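Side-chain contacts in DNA replication factor Cdt1 (Mus musculus, PDB 3A4C), which licenses DNA replication, cooperating with CDC6 and the origin recognition complex in G1 to load the MCM complex onto DNA, and also supports kinetochore-microtubule attachment in mitosis: residues E4-L7 against R8-L12; T49-S52 against P53-E57; E65-P68 against D69-S72. All coordinates share one frame; numbering follows the deposited sequence.

Interaction 1 of 3, residues E4-L7 against R8-L12; sequences EQEL and RLQRL
Leu7 lays its isopropyl end over one face of the Arg11 guanidinium, four residues on, within the first turns of helix 3-27, which opens the winged-helix domain at the C-terminal end of Cdt1. The methyl CD2 of Leu7 stands 3.3 Å above the guanidinium plane, displaced toward the rim, and comes 3.5 Å from Arg11 NH2. The two first torsions differ, and this accounts for the meeting. Leu7 sends CG away from its backbone N (chi1 -178°), whereas Arg11 keeps CG beside its own N (chi1 -68°) and runs extended back toward the preceding turn. The contact is apolar carbon against the flat of a cationic group.

The other branch of Leu7 serves Gln10: CD1 lies 3.7 Å from Gln10 OE1, the two side chains crossing at about a right angle. Gln10 is shared with Glu6, whose bent chain brings OE2 to 4.0 Å from Gln10 CG, with carboxylate and amide planes 50° apart; this is loose van der Waals contact. Behind the side chains, i to i+4 backbone bonds fix the spacing, among them Gln10 N to Glu6 O.

Further out, Arg11 also touches Lys58, His59 and Leu62 of helix 53-66, so the Arg11 side chain bridges helix 3-27 and helix 53-66. Glu6 OE1 forms a salt bridge with Arg1, and Arg8 NH2 one with Glu104 of the C-terminal helix. A backbone hydrogen bond joins the same two residues that open the contact, Arg11 N to Leu7 O, at 3.0 Å.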
ATOM      1  N   GLU A   4       3.546  18.114   8.817  1.00 34.22           N
ATOM      2  CA  GLU A   4       4.049  17.084   7.917  1.00 29.46           C
ATOM      3  C   GLU A   4       4.123  15.732   8.622  1.00 27.83           C
ATOM      4  O   GLU A   4       3.825  14.679   8.040  1.00 21.84           O
ATOM      5  CB  GLU A   4       5.427  17.471   7.386  1.00 33.65           C
ATOM      6  CG  GLU A   4       6.084  16.394   6.560  1.00 34.69           C
ATOM      7  CD  GLU A   4       7.285  16.906   5.788  1.00 43.37           C
ATOM      8  OE1 GLU A   4       7.624  18.102   5.935  1.00 40.01           O
ATOM      9  OE2 GLU A   4       7.880  16.109   5.032  1.00 46.05           O
ATOM     10  N   GLN A   5       4.528  15.769   9.883  1.00 26.93           N
ATOM     11  CA  GLN A   5       4.676  14.556  10.661  1.00 22.46           C
ATOM     12  C   GLN A   5       3.318  14.054  11.128  1.00 24.55           C
ATOM     13  O   GLN A   5       3.088  12.850  11.214  1.00 19.00           O
ATOM     14  CB  GLN A   5       5.583  14.815  11.859  1.00 25.28           C
ATOM     15  CG  GLN A   5       5.986  13.566  12.596  1.00 26.87           C
ATOM     16  CD  GLN A   5       7.049  13.838  13.631  1.00 24.13           C
ATOM     17  OE1 GLN A   5       6.759  14.348  14.708  1.00 26.93           O
ATOM     18  NE2 GLN A   5       8.289  13.492  13.311  1.00 19.78           N
ATOM     19  N   GLU A   6       2.413  14.972  11.448  1.00 25.28           N
ATOM     20  CA  GLU A   6       1.075  14.545  11.821  1.00 25.99           C
ATOM     21  C   GLU A   6       0.417  13.860  10.624  1.00 23.66           C
ATOM     22  O   GLU A   6      -0.292  12.866  10.774  1.00 21.71           O
ATOM     23  CB  GLU A   6       0.228  15.719  12.314  1.00 34.00           C
ATOM     24  CG  GLU A   6      -1.174  15.310  12.759  1.00 32.79           C
ATOM     25  CD  GLU A   6      -1.167  14.253  13.859  1.00 43.45           C
ATOM     26  OE1 GLU A   6      -0.524  14.483  14.908  1.00 48.44           O
ATOM     27  OE2 GLU A   6      -1.812  13.194  13.678  1.00 45.35           O
ATOM     28  N   LEU A   7       0.674  14.385   9.432  1.00 20.56           N
ATOM     29  CA  LEU A   7       0.142  13.785   8.221  1.00 20.40           C
ATOM     30  C   LEU A   7       0.704  12.386   8.015  1.00 20.55           C
ATOM     31  O   LEU A   7      -0.039  11.451   7.729  1.00 17.74           O
ATOM     32  CB  LEU A   7       0.452  14.652   7.012  1.00 20.13           C
ATOM     33  CG  LEU A   7      -0.103  14.136   5.689  1.00 27.38           C
ATOM     34  CD1 LEU A   7      -1.596  13.855   5.811  1.00 26.25           C
ATOM     35  CD2 LEU A   7       0.181  15.135   4.579  1.00 28.68           C
ATOM     36  N   ARG A   8       2.016  12.235   8.164  1.00 18.12           N
ATOM     37  CA  ARG A   8       2.616  10.915   8.038  1.00 16.39           C
ATOM     38  C   ARG A   8       1.999   9.918   9.021  1.00 17.62           C
ATOM     39  O   ARG A   8       1.689   8.786   8.657  1.00 13.04           O
ATOM     40  CB  ARG A   8       4.134  10.946   8.235  1.00 17.52           C
ATOM     41  CG  ARG A   8       4.769   9.572   7.965  1.00 16.31           C
ATOM     42  CD  ARG A   8       6.284   9.591   8.082  1.00 18.12           C
ATOM     43  NE  ARG A   8       6.868   8.256   7.931  1.00 12.90           N
ATOM     44  CZ  ARG A   8       7.007   7.627   6.769  1.00 19.70           C
ATOM     45  NH1 ARG A   8       6.582   8.194   5.644  1.00 17.98           N
ATOM     46  NH2 ARG A   8       7.568   6.428   6.734  1.00 13.89           N
ATOM     47  N   LEU A   9       1.842  10.330  10.271  1.00 15.43           N
ATOM     48  CA  LEU A   9       1.246   9.449  11.267  1.00 18.32           C
ATOM     49  C   LEU A   9      -0.180   9.060  10.853  1.00 14.59           C
ATOM     50  O   LEU A   9      -0.586   7.917  11.025  1.00 15.59           O
ATOM     51  CB  LEU A   9       1.249  10.114  12.646  1.00 22.09           C
ATOM     52  CG  LEU A   9       0.948   9.184  13.817  1.00 26.68           C
ATOM     53  CD1 LEU A   9       1.988   8.083  13.901  1.00 33.23           C
ATOM     54  CD2 LEU A   9       0.891   9.972  15.115  1.00 35.85           C
ATOM     55  N   GLN A  10      -0.933  10.015  10.313  1.00 17.02           N
ATOM     56  CA  GLN A  10      -2.267   9.737   9.772  1.00 18.61           C
ATOM     57  C   GLN A  10      -2.223   8.641   8.708  1.00 18.64           C
ATOM     58  O   GLN A  10      -3.020   7.707   8.720  1.00 15.65           O
ATOM     59  CB  GLN A  10      -2.884  11.001   9.163  1.00 17.42           C
ATOM     60  CG  GLN A  10      -3.365  12.016  10.203  1.00 28.75           C
ATOM     61  CD  GLN A  10      -3.960  13.271   9.585  1.00 32.83           C
ATOM     62  OE1 GLN A  10      -4.156  13.352   8.370  1.00 35.39           O
ATOM     63  NE2 GLN A  10      -4.253  14.260  10.426  1.00 40.10           N
ATOM     64  N   ARG A  11      -1.285   8.770   7.780  1.00 16.61           N
ATOM     65  CA  ARG A  11      -1.153   7.816   6.684  1.00 14.46           C
ATOM     66  C   ARG A  11      -0.717   6.459   7.195  1.00 13.67           C
ATOM     67  O   ARG A  11      -1.260   5.433   6.794  1.00 16.01           O
ATOM     68  CB  ARG A  11      -0.143   8.340   5.661  1.00 13.82           C
ATOM     69  CG  ARG A  11      -0.636   9.580   4.922  1.00 14.81           C
ATOM     70  CD  ARG A  11       0.435  10.169   4.027  1.00 18.89           C
ATOM     71  NE  ARG A  11      -0.116  11.157   3.097  1.00 25.22           N
ATOM     72  CZ  ARG A  11       0.569  12.188   2.607  1.00 24.45           C
ATOM     73  NH1 ARG A  11       1.832  12.390   2.971  1.00 32.63           N
ATOM     74  NH2 ARG A  11      -0.009  13.031   1.767  1.00 27.08           N
ATOM     75  N   LEU A  12       0.269   6.450   8.088  1.00 13.03           N
ATOM     76  CA  LEU A  12       0.801   5.195   8.618  1.00 13.68           C
ATOM     77  C   LEU A  12      -0.271   4.399   9.358  1.00 16.98           C
ATOM     78  O   LEU A  12      -0.273   3.164   9.354  1.00 14.53           O
ATOM     79  CB  LEU A  12       1.997   5.461   9.538  1.00 12.82           C
ATOM     80  CG  LEU A  12       3.274   5.987   8.870  1.00 16.61           C
ATOM     81  CD1 LEU A  12       4.372   6.199   9.908  1.00 18.84           C
ATOM     82  CD2 LEU A  12       3.744   5.032   7.795  1.00 18.84           C
TER

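Interaction 2 of 3, residues T49-S52 against P53-E57; sequences TALS and PGEME
Ser52 and Glu55 grip each other reciprocally where the loop enters helix 53-66. The serine OG accepts from Glu55 N at 3.1 Å. In return, Glu55 OE2 accepts from Ser52 N at 2.9 Å. That second bond is straight at the hydrogen (167°) but reaches the oxygen on its anti side, from 34° out of the carboxylate plane. With chi1 of 66°, Ser52 holds OG between its own N and carbonyl carbon, facing the first turn, and the extended Glu55 chain lies against it, CG being 3.3 Å from OG. These two bonds make a capping box with Ser52 as N-cap, and they satisfy the amides of the N-cap residue and of Glu55 in the first turn; Met56 N to Ser52 O adds the first regular helical bond.

The box is the close-fitting part. Leu51 extends it on one flank, its CD2 standing 3.7 Å from Glu55 OE2, so that carbon borders the charged oxygen. Packing is looser toward Met56, whose doubly bent chain brings only CE near the loop, 4.0 Å from both Leu51 CD1 and Thr49 CG2. Leu18 of helix 3-27 touches both Leu51 and Met56, and Met56 also meets Met43 and Val44. On the solvent side lie the exposed Ala50, Pro53 and Gly54. Before them, Thr49 OG1 accepts from Leu51 N in an ST turn.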
ATOM      1  N   THR A  49     -13.226   3.992   2.363  1.00 17.42           N
ATOM      2  CA  THR A  49     -12.180   4.974   2.660  1.00 21.48           C
ATOM      3  C   THR A  49     -12.483   6.436   2.312  1.00 25.03           C
ATOM      4  O   THR A  49     -13.205   6.732   1.364  1.00 22.29           O
ATOM      5  CB  THR A  49     -10.878   4.598   1.964  1.00 19.45           C
ATOM      6  OG1 THR A  49      -9.927   5.653   2.147  1.00 21.43           O
ATOM      7  CG2 THR A  49     -11.117   4.379   0.468  1.00 13.53           C
ATOM      8  N   ALA A  50     -11.887   7.350   3.076  1.00 29.82           N
ATOM      9  CA  ALA A  50     -12.052   8.787   2.843  1.00 28.21           C
ATOM     10  C   ALA A  50     -11.081   9.312   1.783  1.00 27.38           C
ATOM     11  O   ALA A  50     -11.023  10.514   1.522  1.00 32.49           O
ATOM     12  CB  ALA A  50     -11.866   9.553   4.149  1.00 33.42           C
ATOM     13  N   LEU A  51     -10.329   8.407   1.168  1.00 26.11           N
ATOM     14  CA  LEU A  51      -9.244   8.794   0.260  1.00 23.44           C
ATOM     15  C   LEU A  51      -9.644   8.872  -1.213  1.00 20.80           C
ATOM     16  O   LEU A  51     -10.403   8.041  -1.707  1.00 20.17           O
ATOM     17  CB  LEU A  51      -8.081   7.810   0.409  1.00 19.59           C
ATOM     18  CG  LEU A  51      -7.402   7.709   1.774  1.00 20.87           C
ATOM     19  CD1 LEU A  51      -6.336   6.646   1.736  1.00 18.10           C
ATOM     20  CD2 LEU A  51      -6.801   9.051   2.171  1.00 23.70           C
ATOM     21  N   SER A  52      -9.123   9.878  -1.913  1.00 16.79           N
ATOM     22  CA  SER A  52      -9.195   9.924  -3.363  1.00 18.29           C
ATOM     23  C   SER A  52      -8.191   8.928  -3.961  1.00 16.22           C
ATOM     24  O   SER A  52      -7.298   8.452  -3.270  1.00 15.71           O
ATOM     25  CB  SER A  52      -8.862  11.333  -3.859  1.00 19.42           C
ATOM     26  OG  SER A  52      -7.506  11.653  -3.579  1.00 16.48           O
ATOM     27  N   PRO A  53      -8.334   8.607  -5.248  1.00 14.99           N
ATOM     28  CA  PRO A  53      -7.345   7.723  -5.872  1.00 16.23           C
ATOM     29  C   PRO A  53      -5.927   8.294  -5.770  1.00 15.94           C
ATOM     30  O   PRO A  53      -4.978   7.528  -5.598  1.00 14.00           O
ATOM     31  CB  PRO A  53      -7.790   7.677  -7.332  1.00 19.81           C
ATOM     32  CG  PRO A  53      -9.257   7.969  -7.286  1.00 21.69           C
ATOM     33  CD  PRO A  53      -9.449   8.932  -6.155  1.00 22.69           C
ATOM     34  N   GLY A  54      -5.791   9.615  -5.899  1.00 20.10           N
ATOM     35  CA  GLY A  54      -4.496  10.272  -5.765  1.00 16.58           C
ATOM     36  C   GLY A  54      -3.908  10.105  -4.374  1.00 15.77           C
ATOM     37  O   GLY A  54      -2.713   9.842  -4.216  1.00 16.57           O
ATOM     38  N   GLU A  55      -4.752  10.247  -3.360  1.00 13.32           N
ATOM     39  CA  GLU A  55      -4.323  10.050  -1.981  1.00 14.62           C
ATOM     40  C   GLU A  55      -4.025   8.584  -1.714  1.00 14.07           C
ATOM     41  O   GLU A  55      -3.121   8.267  -0.959  1.00 14.16           O
ATOM     42  CB  GLU A  55      -5.377  10.570  -1.003  1.00 17.46           C
ATOM     43  CG  GLU A  55      -5.518  12.082  -1.013  1.00 20.18           C
ATOM     44  CD  GLU A  55      -6.805  12.565  -0.366  1.00 24.77           C
ATOM     45  OE1 GLU A  55      -6.890  13.766  -0.030  1.00 29.91           O
ATOM     46  OE2 GLU A  55      -7.736  11.753  -0.201  1.00 23.40           O
ATOM     47  N   MET A  56      -4.795   7.694  -2.329  1.00 13.35           N
ATOM     48  CA  MET A  56      -4.527   6.261  -2.242  1.00 14.15           C
ATOM     49  C   MET A  56      -3.148   5.941  -2.830  1.00 13.34           C
ATOM     50  O   MET A  56      -2.381   5.167  -2.253  1.00 12.35           O
ATOM     51  CB  MET A  56      -5.629   5.470  -2.957  1.00 13.59           C
ATOM     52  CG  MET A  56      -5.541   3.959  -2.790  1.00 10.33           C
ATOM     53  SD  MET A  56      -5.662   3.425  -1.066  1.00 12.29           S
ATOM     54  CE  MET A  56      -7.412   3.673  -0.742  1.00 13.14           C
ATOM     55  N   GLU A  57      -2.823   6.544  -3.968  1.00 11.95           N
ATOM     56  CA  GLU A  57      -1.510   6.311  -4.565  1.00 12.67           C
ATOM     57  C   GLU A  57      -0.417   6.653  -3.571  1.00 10.75           C
ATOM     58  O   GLU A  57       0.560   5.929  -3.438  1.00 12.45           O
ATOM     59  CB  GLU A  57      -1.303   7.133  -5.840  1.00 14.01           C
ATOM     60  CG  GLU A  57       0.086   6.928  -6.435  1.00 14.83           C
ATOM     61  CD  GLU A  57       0.261   7.595  -7.782  1.00 27.12           C
ATOM     62  OE1 GLU A  57       0.723   6.920  -8.725  1.00 34.69           O
ATOM     63  OE2 GLU A  57      -0.062   8.790  -7.897  1.00 28.68           O
TER

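Interaction 3 of 3, residues E65-P68 against D69-S72; sequences ELLP and DWLS
Leu67, Pro68 and Asp69 form most of the turn that carries the chain from helix 53-66 into strand 71-76, and Leu67 supplies its central acceptor. A single carbonyl, Leu67 O, takes two backbone N-H groups. Leu71 N lies 3.0 Å away almost straight on, with an N-H...O angle of 174°. Trp70 N is equally close but lies above the carbonyl plane, 52° out of it, and its bond is more bent at the hydrogen. The Trp70 bond closes Leu67-Trp70 as a beta turn close to type I, within the helix-to-strand connection of the winged-helix domain. Leu67 is also the first residue to depart from helical backbone angles, so this doubly used oxygen marks the place where the helix gives way to the turn.

The side chain of Leu67 turns to Trp70 as well. Its CD1 approaches the six-membered part of the Trp70 indole obliquely, 3.8 Å from CE3, while Trp70 CB rests 3.5 Å from Leu67 O. Trp70 places its ring carbon CG opposite its backbone N (chi1 179°), which carries the indole out from the turn beside the leucine. From elsewhere in the domain, Leu22 of helix 3-27 and Leu93 of helix 90-104 touch the Trp70 side chain, and His100 of the latter helix touches Leu67.

Pro68 and Asp69, adjacent in sequence, cover the outside of the bend. Both are exposed, in contrast to the buried Leu67, Trp70 and Leu71. The chemistry thus divides cleanly: a backbone acceptor satisfied twice holds the turn's shape, while the leucine and indole carbons on its inner side join the hydrophobic core.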
ATOM      1  N   GLU A  65       7.520   1.662   0.176  1.00 11.11           N
ATOM      2  CA  GLU A  65       8.718   2.120   0.867  1.00 11.00           C
ATOM      3  C   GLU A  65       8.947   1.362   2.171  1.00 12.55           C
ATOM      4  O   GLU A  65      10.087   1.073   2.536  1.00 12.28           O
ATOM      5  CB  GLU A  65       8.612   3.622   1.134  1.00 11.58           C
ATOM      6  CG  GLU A  65       8.856   4.429  -0.136  1.00 11.61           C
ATOM      7  CD  GLU A  65       8.337   5.833  -0.056  1.00 12.78           C
ATOM      8  OE1 GLU A  65       7.726   6.202   0.976  1.00 12.41           O
ATOM      9  OE2 GLU A  65       8.543   6.573  -1.039  1.00 14.36           O
ATOM     10  N   LEU A  66       7.860   1.029   2.864  1.00 11.19           N
ATOM     11  CA  LEU A  66       7.966   0.306   4.131  1.00 13.59           C
ATOM     12  C   LEU A  66       8.199  -1.185   3.931  1.00 15.52           C
ATOM     13  O   LEU A  66       8.895  -1.816   4.726  1.00 13.74           O
ATOM     14  CB  LEU A  66       6.727   0.526   5.003  1.00 12.93           C
ATOM     15  CG  LEU A  66       6.835   1.674   6.011  1.00 17.04           C
ATOM     16  CD1 LEU A  66       6.871   2.989   5.289  1.00 21.23           C
ATOM     17  CD2 LEU A  66       5.685   1.651   7.002  1.00 28.67           C
ATOM     18  N   LEU A  67       7.616  -1.743   2.873  1.00 11.36           N
ATOM     19  CA  LEU A  67       7.667  -3.186   2.643  1.00 11.82           C
ATOM     20  C   LEU A  67       8.156  -3.505   1.229  1.00 13.42           C
ATOM     21  O   LEU A  67       7.438  -4.124   0.443  1.00 13.63           O
ATOM     22  CB  LEU A  67       6.284  -3.802   2.860  1.00 10.26           C
ATOM     23  CG  LEU A  67       5.636  -3.569   4.227  1.00 14.76           C
ATOM     24  CD1 LEU A  67       4.163  -3.933   4.199  1.00 15.30           C
ATOM     25  CD2 LEU A  67       6.359  -4.356   5.306  1.00 14.06           C
ATOM     26  N   PRO A  68       9.390  -3.095   0.907  1.00 17.84           N
ATOM     27  CA  PRO A  68       9.910  -3.222  -0.458  1.00 13.27           C
ATOM     28  C   PRO A  68      10.061  -4.674  -0.923  1.00 19.15           C
ATOM     29  O   PRO A  68      10.059  -4.921  -2.128  1.00 19.76           O
ATOM     30  CB  PRO A  68      11.289  -2.557  -0.358  1.00 20.25           C
ATOM     31  CG  PRO A  68      11.667  -2.746   1.082  1.00 19.74           C
ATOM     32  CD  PRO A  68      10.377  -2.457   1.795  1.00 16.46           C
ATOM     33  N   ASP A  69      10.199  -5.613   0.004  1.00 19.55           N
ATOM     34  CA  ASP A  69      10.307  -7.022  -0.362  1.00 22.15           C
ATOM     35  C   ASP A  69       8.953  -7.618  -0.745  1.00 22.72           C
ATOM     36  O   ASP A  69       8.879  -8.685  -1.353  1.00 23.85           O
ATOM     37  CB  ASP A  69      10.938  -7.826   0.772  1.00 27.13           C
ATOM     38  CG  ASP A  69      12.419  -7.547   0.925  1.00 27.24           C
ATOM     39  OD1 ASP A  69      13.013  -6.963  -0.009  1.00 32.05           O
ATOM     40  OD2 ASP A  69      12.986  -7.910   1.976  1.00 36.94           O
ATOM     41  N   TRP A  70       7.881  -6.926  -0.384  1.00 16.96           N
ATOM     42  CA  TRP A  70       6.543  -7.386  -0.719  1.00 15.29           C
ATOM     43  C   TRP A  70       6.022  -6.661  -1.947  1.00 15.69           C
ATOM     44  O   TRP A  70       5.579  -7.282  -2.907  1.00 19.56           O
ATOM     45  CB  TRP A  70       5.594  -7.135   0.454  1.00 14.85           C
ATOM     46  CG  TRP A  70       4.182  -7.543   0.196  1.00 18.73           C
ATOM     47  CD1 TRP A  70       3.754  -8.718  -0.338  1.00 19.08           C
ATOM     48  CD2 TRP A  70       3.000  -6.783   0.496  1.00 17.14           C
ATOM     49  NE1 TRP A  70       2.377  -8.738  -0.400  1.00 18.99           N
ATOM     50  CE2 TRP A  70       1.894  -7.562   0.110  1.00 16.61           C
ATOM     51  CE3 TRP A  70       2.776  -5.519   1.053  1.00 16.04           C
ATOM     52  CZ2 TRP A  70       0.579  -7.119   0.259  1.00 15.74           C
ATOM     53  CZ3 TRP A  70       1.466  -5.081   1.204  1.00 16.86           C
ATOM     54  CH2 TRP A  70       0.388  -5.879   0.809  1.00 18.00           C
ATOM     55  N   LEU A  71       6.087  -5.336  -1.901  1.00 15.01           N
ATOM     56  CA  LEU A  71       5.451  -4.487  -2.900  1.00 13.91           C
ATOM     57  C   LEU A  71       6.481  -3.800  -3.783  1.00 22.48           C
ATOM     58  O   LEU A  71       7.271  -2.989  -3.305  1.00 22.41           O
ATOM     59  CB  LEU A  71       4.594  -3.435  -2.192  1.00 17.92           C
ATOM     60  CG  LEU A  71       3.678  -2.531  -3.014  1.00 22.08           C
ATOM     61  CD1 LEU A  71       2.811  -3.345  -3.925  1.00 24.15           C
ATOM     62  CD2 LEU A  71       2.808  -1.716  -2.070  1.00 18.60           C
ATOM     63  N   SER A  72       6.453  -4.122  -5.074  1.00 15.80           N
ATOM     64  CA  SER A  72       7.398  -3.574  -6.035  1.00 16.74           C
ATOM     65  C   SER A  72       6.660  -2.675  -7.035  1.00 16.46           C
ATOM     66  O   SER A  72       5.522  -2.954  -7.402  1.00 15.68           O
ATOM     67  CB  SER A  72       8.088  -4.728  -6.773  1.00 22.29           C
ATOM     68  OG  SER A  72       9.415  -4.390  -7.126  1.00 42.47           O
TER

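How the interactions relate
Interaction 3 is the buried contact of the set, whereas interactions 1 and 2 lie at the surface. Interactions 2 and 3 share helix 53-66: interaction 2 caps its start and interaction 3 lies at its end, on opposite sides of the chain's centre, with centres about 19 Å apart. Interaction 1 lies on helix 3-27 and touches interaction 3 directly, through Arg8 NH2 to Leu66 CD1 at 3.8 Å and Leu12 CD2 to Leu66 CD2 at 4.0 Å. Chemistry follows position: aliphatic-on-guanidinium packing along an established helix, side-chain capping of amides at a helix start, and backbone bonding beside leucine-indole packing at the helix-to-strand turn.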